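Long-range contact in DNA polymerase III beta subunit (Streptococcus pyogenes, PDB 2AVT), which probably forms a ring-shaped sliding clamp around DNA that tethers the replicative polymerase to its template: residues Q156-V168 against T242-R254. Numbering follows the deposited sequence.
Sequences QESRPILTGVHIV and TRLLEGNYPDTDR
Arg159 carries its guanidinium on an extended chain across the exposed rim of the contact, where NH2 just touches Pro250 CB at 4.0 Å. Pro160 O lies beside Leu245 CD1 and also accepts a short bond from Thr163 N. Beta-branched Ile161 reaches two parts of the linker at once: CG2 rests on the carbonyl O of Glu246, while CD1 ends against Pro250 CD at 3.9 Å. Its own carbonyl O lies in the plane of the Tyr249 ring, at the edge, 3.3 Å from CE1. Leu162 turns CD2 back onto Pro250 CG, the compact apolar proline serving both residues. One water lies within hydrogen-bonding distance of Leu162 O, Gly164 O and Tyr249 OH, joining the phenol to the turn and the start of strand 164-170. Gly164 leaves room for Leu245 CD1, 3.5 Å from its N, where a CB would clash. The strand directs His166 CB over the centre of the Tyr249 ring, 3.6 Å from the centroid; with CG anti to the backbone N (chi1 -169°), the imidazole turns a face to Tyr249 CB, the ring planes inclined at 38°. The flat phenol suits this place, offering its opposite face to Pro250 CD. This packing of linker on central domain is consistent with a wall of the hydrophobic cleft between central and C-terminal domains that, in other bacterial clamps, binds short motifs of polymerases and other partners.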
ATOM      1  N   GLN A 156     -16.573 -17.160  -6.377  1.00 63.40           N
ATOM      2  CA  GLN A 156     -17.971 -17.323  -6.009  1.00 64.58           C
ATOM      3  C   GLN A 156     -18.176 -18.492  -5.055  1.00 64.71           C
ATOM      4  O   GLN A 156     -17.931 -19.644  -5.408  1.00 65.17           O
ATOM      5  CB  GLN A 156     -18.806 -17.535  -7.271  1.00 66.04           C
ATOM      6  CG  GLN A 156     -18.579 -16.479  -8.347  1.00 67.23           C
ATOM      7  CD  GLN A 156     -19.078 -15.103  -7.940  1.00 68.77           C
ATOM      8  OE1 GLN A 156     -18.697 -14.573  -6.896  1.00 69.42           O
ATOM      9  NE2 GLN A 156     -19.934 -14.516  -8.770  1.00 69.94           N
ATOM     10  N   GLU A 157     -18.631 -18.193  -3.842  1.00 65.12           N
ATOM     11  CA  GLU A 157     -18.870 -19.227  -2.841  1.00 65.09           C
ATOM     12  C   GLU A 157     -20.061 -20.106  -3.195  1.00 64.70           C
ATOM     13  O   GLU A 157     -20.210 -21.199  -2.650  1.00 64.60           O
ATOM     14  CB  GLU A 157     -19.092 -18.594  -1.463  1.00 66.58           C
ATOM     15  CG  GLU A 157     -17.821 -18.084  -0.801  1.00 67.89           C
ATOM     16  CD  GLU A 157     -16.801 -19.189  -0.597  1.00 68.71           C
ATOM     17  OE1 GLU A 157     -17.172 -20.230  -0.018  1.00 69.25           O
ATOM     18  OE2 GLU A 157     -15.634 -19.020  -1.013  1.00 68.86           O
ATOM     19  N   SER A 158     -20.904 -19.630  -4.107  1.00 63.94           N
ATOM     20  CA  SER A 158     -22.080 -20.390  -4.520  1.00 63.54           C
ATOM     21  C   SER A 158     -21.696 -21.836  -4.824  1.00 63.00           C
ATOM     22  O   SER A 158     -22.438 -22.763  -4.504  1.00 62.38           O
ATOM     23  CB  SER A 158     -22.722 -19.748  -5.754  1.00 63.77           C
ATOM     24  OG  SER A 158     -21.820 -19.718  -6.846  1.00 64.24           O
ATOM     25  N   ARG A 159     -20.533 -22.020  -5.444  1.00 62.56           N
ATOM     26  CA  ARG A 159     -20.051 -23.361  -5.771  1.00 62.51           C
ATOM     27  C   ARG A 159     -18.629 -23.537  -5.251  1.00 60.92           C
ATOM     28  O   ARG A 159     -17.663 -23.130  -5.897  1.00 60.48           O
ATOM     29  CB  ARG A 159     -20.074 -23.595  -7.283  1.00 63.47           C
ATOM     30  CG  ARG A 159     -19.918 -25.063  -7.677  1.00 65.49           C
ATOM     31  CD  ARG A 159     -19.831 -25.244  -9.191  1.00 67.12           C
ATOM     32  NE  ARG A 159     -19.935 -26.649  -9.579  1.00 67.96           N
ATOM     33  CZ  ARG A 159     -19.828 -27.094 -10.828  1.00 68.45           C
ATOM     34  NH1 ARG A 159     -19.605 -26.246 -11.823  1.00 68.62           N
ATOM     35  NH2 ARG A 159     -19.954 -28.389 -11.082  1.00 68.38           N
ATOM     36  N   PRO A 160     -18.493 -24.155  -4.070  1.00 59.42           N
ATOM     37  CA  PRO A 160     -17.231 -24.432  -3.376  1.00 58.31           C
ATOM     38  C   PRO A 160     -16.129 -25.064  -4.232  1.00 56.77           C
ATOM     39  O   PRO A 160     -15.043 -24.507  -4.364  1.00 56.44           O
ATOM     40  CB  PRO A 160     -17.667 -25.353  -2.237  1.00 57.88           C
ATOM     41  CG  PRO A 160     -19.035 -24.845  -1.917  1.00 59.01           C
ATOM     42  CD  PRO A 160     -19.637 -24.665  -3.295  1.00 58.62           C
ATOM     43  N   ILE A 161     -16.415 -26.229  -4.809  1.00 55.79           N
ATOM     44  CA  ILE A 161     -15.439 -26.944  -5.627  1.00 54.85           C
ATOM     45  C   ILE A 161     -14.680 -26.116  -6.663  1.00 51.97           C
ATOM     46  O   ILE A 161     -13.494 -26.351  -6.879  1.00 52.50           O
ATOM     47  CB  ILE A 161     -16.087 -28.166  -6.332  1.00 56.16           C
ATOM     48  CG1 ILE A 161     -17.377 -27.757  -7.039  1.00 57.34           C
ATOM     49  CG2 ILE A 161     -16.355 -29.265  -5.321  1.00 57.71           C
ATOM     50  CD1 ILE A 161     -17.154 -27.065  -8.355  1.00 59.67           C
ATOM     51  N   LEU A 162     -15.339 -25.151  -7.302  1.00 48.64           N
ATOM     52  CA  LEU A 162     -14.666 -24.326  -8.302  1.00 46.26           C
ATOM     53  C   LEU A 162     -13.714 -23.318  -7.670  1.00 45.56           C
ATOM     54  O   LEU A 162     -12.915 -22.685  -8.360  1.00 42.97           O
ATOM     55  CB  LEU A 162     -15.680 -23.571  -9.163  1.00 47.06           C
ATOM     56  CG  LEU A 162     -16.506 -24.361 -10.182  1.00 48.59           C
ATOM     57  CD1 LEU A 162     -17.104 -23.386 -11.185  1.00 47.12           C
ATOM     58  CD2 LEU A 162     -15.626 -25.373 -10.909  1.00 48.00           C
ATOM     59  N   THR A 163     -13.811 -23.171  -6.354  1.00 44.48           N
ATOM     60  CA  THR A 163     -12.969 -22.236  -5.623  1.00 43.97           C
ATOM     61  C   THR A 163     -11.549 -22.776  -5.487  1.00 42.36           C
ATOM     62  O   THR A 163     -10.609 -22.024  -5.252  1.00 42.65           O
ATOM     63  CB  THR A 163     -13.539 -21.974  -4.211  1.00 44.32           C
ATOM     64  OG1 THR A 163     -14.906 -21.553  -4.315  1.00 48.77           O
ATOM     65  CG2 THR A 163     -12.745 -20.892  -3.510  1.00 44.95           C
ATOM     66  N   GLY A 164     -11.394 -24.083  -5.645  1.00 41.49           N
ATOM     67  CA  GLY A 164     -10.073 -24.668  -5.510  1.00 40.83           C
ATOM     68  C   GLY A 164      -9.393 -25.084  -6.798  1.00 39.16           C
ATOM     69  O   GLY A 164      -9.911 -24.879  -7.895  1.00 39.96           O
ATOM     70  N   VAL A 165      -8.204 -25.657  -6.649  1.00 37.45           N
ATOM     71  CA  VAL A 165      -7.423 -26.142  -7.778  1.00 36.53           C
ATOM     72  C   VAL A 165      -7.528 -27.654  -7.702  1.00 33.72           C
ATOM     73  O   VAL A 165      -7.261 -28.239  -6.657  1.00 33.81           O
ATOM     74  CB  VAL A 165      -5.933 -25.715  -7.657  1.00 36.49           C
ATOM     75  CG1 VAL A 165      -5.118 -26.268  -8.830  1.00 36.17           C
ATOM     76  CG2 VAL A 165      -5.833 -24.202  -7.634  1.00 36.76           C
ATOM     77  N   HIS A 166      -7.957 -28.288  -8.787  1.00 35.20           N
ATOM     78  CA  HIS A 166      -8.071 -29.749  -8.796  1.00 35.83           C
ATOM     79  C   HIS A 166      -6.698 -30.334  -9.098  1.00 34.33           C
ATOM     80  O   HIS A 166      -6.116 -30.042 -10.138  1.00 34.55           O
ATOM     81  CB  HIS A 166      -9.064 -30.217  -9.869  1.00 35.43           C
ATOM     82  CG  HIS A 166      -9.421 -31.671  -9.767  1.00 36.34           C
ATOM     83  ND1 HIS A 166     -10.016 -32.368 -10.798  1.00 39.25           N
ATOM     84  CD2 HIS A 166      -9.289 -32.555  -8.747  1.00 38.77           C
ATOM     85  CE1 HIS A 166     -10.233 -33.616 -10.419  1.00 39.69           C
ATOM     86  NE2 HIS A 166      -9.801 -33.755  -9.178  1.00 38.31           N
ATOM     87  N   ILE A 167      -6.179 -31.142  -8.181  1.00 36.08           N
ATOM     88  CA  ILE A 167      -4.869 -31.776  -8.362  1.00 37.35           C
ATOM     89  C   ILE A 167      -5.096 -33.284  -8.335  1.00 37.10           C
ATOM     90  O   ILE A 167      -5.630 -33.810  -7.357  1.00 34.55           O
ATOM     91  CB  ILE A 167      -3.886 -31.424  -7.218  1.00 37.86           C
ATOM     92  CG1 ILE A 167      -3.790 -29.909  -7.037  1.00 39.20           C
ATOM     93  CG2 ILE A 167      -2.511 -31.978  -7.536  1.00 38.26           C
ATOM     94  CD1 ILE A 167      -3.197 -29.189  -8.211  1.00 40.91           C
ATOM     95  N   VAL A 168      -4.689 -33.973  -9.400  1.00 37.20           N
ATOM     96  CA  VAL A 168      -4.885 -35.422  -9.490  1.00 40.21           C
ATOM     97  C   VAL A 168      -3.671 -36.202  -9.993  1.00 40.15           C
ATOM     98  O   VAL A 168      -3.012 -35.793 -10.946  1.00 40.30           O
ATOM     99  CB  VAL A 168      -6.053 -35.773 -10.448  1.00 39.91           C
ATOM    100  CG1 VAL A 168      -6.292 -37.278 -10.448  1.00 40.58           C
ATOM    101  CG2 VAL A 168      -7.298 -35.042 -10.043  1.00 39.32           C
ATOM    102  N   THR A 242      -3.543 -27.733   5.024  1.00 31.11           N
ATOM    103  CA  THR A 242      -4.609 -27.044   4.323  1.00 33.93           C
ATOM    104  C   THR A 242      -5.870 -27.890   4.288  1.00 36.44           C
ATOM    105  O   THR A 242      -5.812 -29.090   4.017  1.00 34.26           O
ATOM    106  CB  THR A 242      -4.248 -26.739   2.876  1.00 37.11           C
ATOM    107  OG1 THR A 242      -2.990 -26.052   2.822  1.00 41.93           O
ATOM    108  CG2 THR A 242      -5.328 -25.871   2.263  1.00 35.79           C
ATOM    109  N   ARG A 243      -7.006 -27.253   4.566  1.00 36.29           N
ATOM    110  CA  ARG A 243      -8.298 -27.929   4.544  1.00 38.21           C
ATOM    111  C   ARG A 243      -8.650 -28.210   3.086  1.00 35.54           C
ATOM    112  O   ARG A 243      -8.369 -27.394   2.211  1.00 34.64           O
ATOM    113  CB  ARG A 243      -9.355 -27.030   5.197  1.00 40.00           C
ATOM    114  CG  ARG A 243     -10.805 -27.366   4.890  1.00 43.99           C
ATOM    115  CD  ARG A 243     -11.721 -26.455   5.709  1.00 47.86           C
ATOM    116  NE  ARG A 243     -13.101 -26.432   5.226  1.00 48.69           N
ATOM    117  CZ  ARG A 243     -13.488 -25.871   4.082  1.00 50.26           C
ATOM    118  NH1 ARG A 243     -14.770 -25.889   3.733  1.00 51.46           N
ATOM    119  NH2 ARG A 243     -12.600 -25.284   3.291  1.00 49.01           N
ATOM    120  N   LEU A 244      -9.261 -29.363   2.830  1.00 35.28           N
ATOM    121  CA  LEU A 244      -9.635 -29.743   1.471  1.00 35.75           C
ATOM    122  C   LEU A 244     -11.101 -29.473   1.153  1.00 37.29           C
ATOM    123  O   LEU A 244     -11.968 -29.575   2.024  1.00 36.53           O
ATOM    124  CB  LEU A 244      -9.351 -31.234   1.240  1.00 33.68           C
ATOM    125  CG  LEU A 244      -7.896 -31.714   1.308  1.00 33.91           C
ATOM    126  CD1 LEU A 244      -7.860 -33.206   1.060  1.00 33.14           C
ATOM    127  CD2 LEU A 244      -7.051 -30.991   0.281  1.00 30.76           C
ATOM    128  N   LEU A 245     -11.371 -29.128  -0.102  1.00 37.53           N
ATOM    129  CA  LEU A 245     -12.738 -28.888  -0.533  1.00 40.19           C
ATOM    130  C   LEU A 245     -13.311 -30.247  -0.928  1.00 42.37           C
ATOM    131  O   LEU A 245     -12.771 -30.927  -1.795  1.00 43.16           O
ATOM    132  CB  LEU A 245     -12.764 -27.922  -1.718  1.00 37.36           C
ATOM    133  CG  LEU A 245     -12.355 -26.485  -1.382  1.00 38.22           C
ATOM    134  CD1 LEU A 245     -12.175 -25.675  -2.657  1.00 35.16           C
ATOM    135  CD2 LEU A 245     -13.422 -25.855  -0.482  1.00 37.37           C
ATOM    136  N   GLU A 246     -14.386 -30.657  -0.265  1.00 46.29           N
ATOM    137  CA  GLU A 246     -14.998 -31.944  -0.570  1.00 50.10           C
ATOM    138  C   GLU A 246     -15.974 -31.813  -1.722  1.00 50.49           C
ATOM    139  O   GLU A 246     -16.468 -30.720  -2.016  1.00 50.50           O
ATOM    140  CB  GLU A 246     -15.739 -32.500   0.648  1.00 52.83           C
ATOM    141  CG  GLU A 246     -14.889 -32.621   1.898  1.00 57.54           C
ATOM    142  CD  GLU A 246     -15.600 -33.372   3.005  1.00 61.47           C
ATOM    143  OE1 GLU A 246     -16.818 -33.137   3.198  1.00 63.09           O
ATOM    144  OE2 GLU A 246     -14.940 -34.191   3.688  1.00 63.64           O
ATOM    145  N   GLY A 247     -16.251 -32.936  -2.374  1.00 50.97           N
ATOM    146  CA  GLY A 247     -17.168 -32.918  -3.487  1.00 51.95           C
ATOM    147  C   GLY A 247     -16.542 -33.455  -4.753  1.00 53.07           C
ATOM    148  O   GLY A 247     -15.344 -33.738  -4.814  1.00 54.29           O
ATOM    149  N   ASN A 248     -17.382 -33.590  -5.770  1.00 53.76           N
ATOM    150  CA  ASN A 248     -16.987 -34.090  -7.077  1.00 53.86           C
ATOM    151  C   ASN A 248     -16.589 -32.909  -7.958  1.00 52.72           C
ATOM    152  O   ASN A 248     -17.434 -32.085  -8.300  1.00 53.14           O
ATOM    153  CB  ASN A 248     -18.178 -34.811  -7.712  1.00 55.64           C
ATOM    154  CG  ASN A 248     -18.878 -35.742  -6.743  1.00 57.41           C
ATOM    155  OD1 ASN A 248     -18.459 -36.882  -6.548  1.00 58.72           O
ATOM    156  ND2 ASN A 248     -19.942 -35.252  -6.117  1.00 59.31           N
ATOM    157  N   TYR A 249     -15.318 -32.815  -8.326  1.00 51.53           N
ATOM    158  CA  TYR A 249     -14.889 -31.717  -9.185  1.00 49.64           C
ATOM    159  C   TYR A 249     -15.432 -32.016 -10.581  1.00 50.42           C
ATOM    160  O   TYR A 249     -15.495 -33.175 -10.985  1.00 50.18           O
ATOM    161  CB  TYR A 249     -13.361 -31.631  -9.229  1.00 48.03           C
ATOM    162  CG  TYR A 249     -12.853 -30.334  -9.813  1.00 44.57           C
ATOM    163  CD1 TYR A 249     -12.855 -29.163  -9.062  1.00 45.36           C
ATOM    164  CD2 TYR A 249     -12.418 -30.269 -11.127  1.00 42.37           C
ATOM    165  CE1 TYR A 249     -12.439 -27.963  -9.608  1.00 42.54           C
ATOM    166  CE2 TYR A 249     -12.004 -29.079 -11.683  1.00 43.08           C
ATOM    167  CZ  TYR A 249     -12.016 -27.928 -10.920  1.00 43.40           C
ATOM    168  OH  TYR A 249     -11.610 -26.744 -11.482  1.00 42.08           O
ATOM    169  N   PRO A 250     -15.838 -30.983 -11.334  1.00 50.89           N
ATOM    170  CA  PRO A 250     -16.373 -31.202 -12.680  1.00 52.22           C
ATOM    171  C   PRO A 250     -15.397 -31.873 -13.645  1.00 53.51           C
ATOM    172  O   PRO A 250     -14.180 -31.805 -13.467  1.00 53.17           O
ATOM    173  CB  PRO A 250     -16.768 -29.795 -13.130  1.00 52.08           C
ATOM    174  CG  PRO A 250     -15.823 -28.913 -12.373  1.00 51.23           C
ATOM    175  CD  PRO A 250     -15.822 -29.547 -11.007  1.00 51.87           C
ATOM    176  N   ASP A 251     -15.950 -32.537 -14.656  1.00 54.00           N
ATOM    177  CA  ASP A 251     -15.152 -33.220 -15.668  1.00 54.33           C
ATOM    178  C   ASP A 251     -14.569 -32.147 -16.577  1.00 53.82           C
ATOM    179  O   ASP A 251     -15.254 -31.626 -17.454  1.00 53.58           O
ATOM    180  CB  ASP A 251     -16.035 -34.161 -16.488  1.00 56.47           C
ATOM    181  CG  ASP A 251     -15.249 -34.960 -17.507  1.00 58.20           C
ATOM    182  OD1 ASP A 251     -14.351 -34.383 -18.155  1.00 57.82           O
ATOM    183  OD2 ASP A 251     -15.542 -36.164 -17.667  1.00 60.31           O
ATOM    184  N   THR A 252     -13.300 -31.821 -16.365  1.00 53.10           N
ATOM    185  CA  THR A 252     -12.643 -30.789 -17.152  1.00 52.17           C
ATOM    186  C   THR A 252     -11.878 -31.327 -18.365  1.00 52.22           C
ATOM    187  O   THR A 252     -11.571 -30.581 -19.292  1.00 50.15           O
ATOM    188  CB  THR A 252     -11.695 -29.962 -16.255  1.00 51.38           C
ATOM    189  OG1 THR A 252     -11.137 -28.886 -17.014  1.00 52.49           O
ATOM    190  CG2 THR A 252     -10.582 -30.834 -15.708  1.00 49.74           C
ATOM    191  N   ASP A 253     -11.563 -32.620 -18.364  1.00 54.17           N
ATOM    192  CA  ASP A 253     -10.853 -33.202 -19.500  1.00 56.35           C
ATOM    193  C   ASP A 253     -11.748 -33.068 -20.726  1.00 56.98           C
ATOM    194  O   ASP A 253     -11.278 -32.807 -21.834  1.00 56.12           O
ATOM    195  CB  ASP A 253     -10.547 -34.685 -19.260  1.00 57.64           C
ATOM    196  CG  ASP A 253      -9.631 -34.909 -18.076  1.00 59.41           C
ATOM    197  OD1 ASP A 253      -8.665 -34.137 -17.923  1.00 61.28           O
ATOM    198  OD2 ASP A 253      -9.868 -35.864 -17.304  1.00 60.35           O
ATOM    199  N   ARG A 254     -13.049 -33.235 -20.502  1.00 58.09           N
ATOM    200  CA  ARG A 254     -14.049 -33.152 -21.559  1.00 59.11           C
ATOM    201  C   ARG A 254     -14.173 -31.754 -22.155  1.00 59.80           C
ATOM    202  O   ARG A 254     -15.002 -31.527 -23.035  1.00 59.88           O
ATOM    203  CB  ARG A 254     -15.403 -33.611 -21.023  1.00 58.91           C
TER
HETATM  204  O   HOH W   1     -11.277 -24.542  -9.998  1.00 30.98           O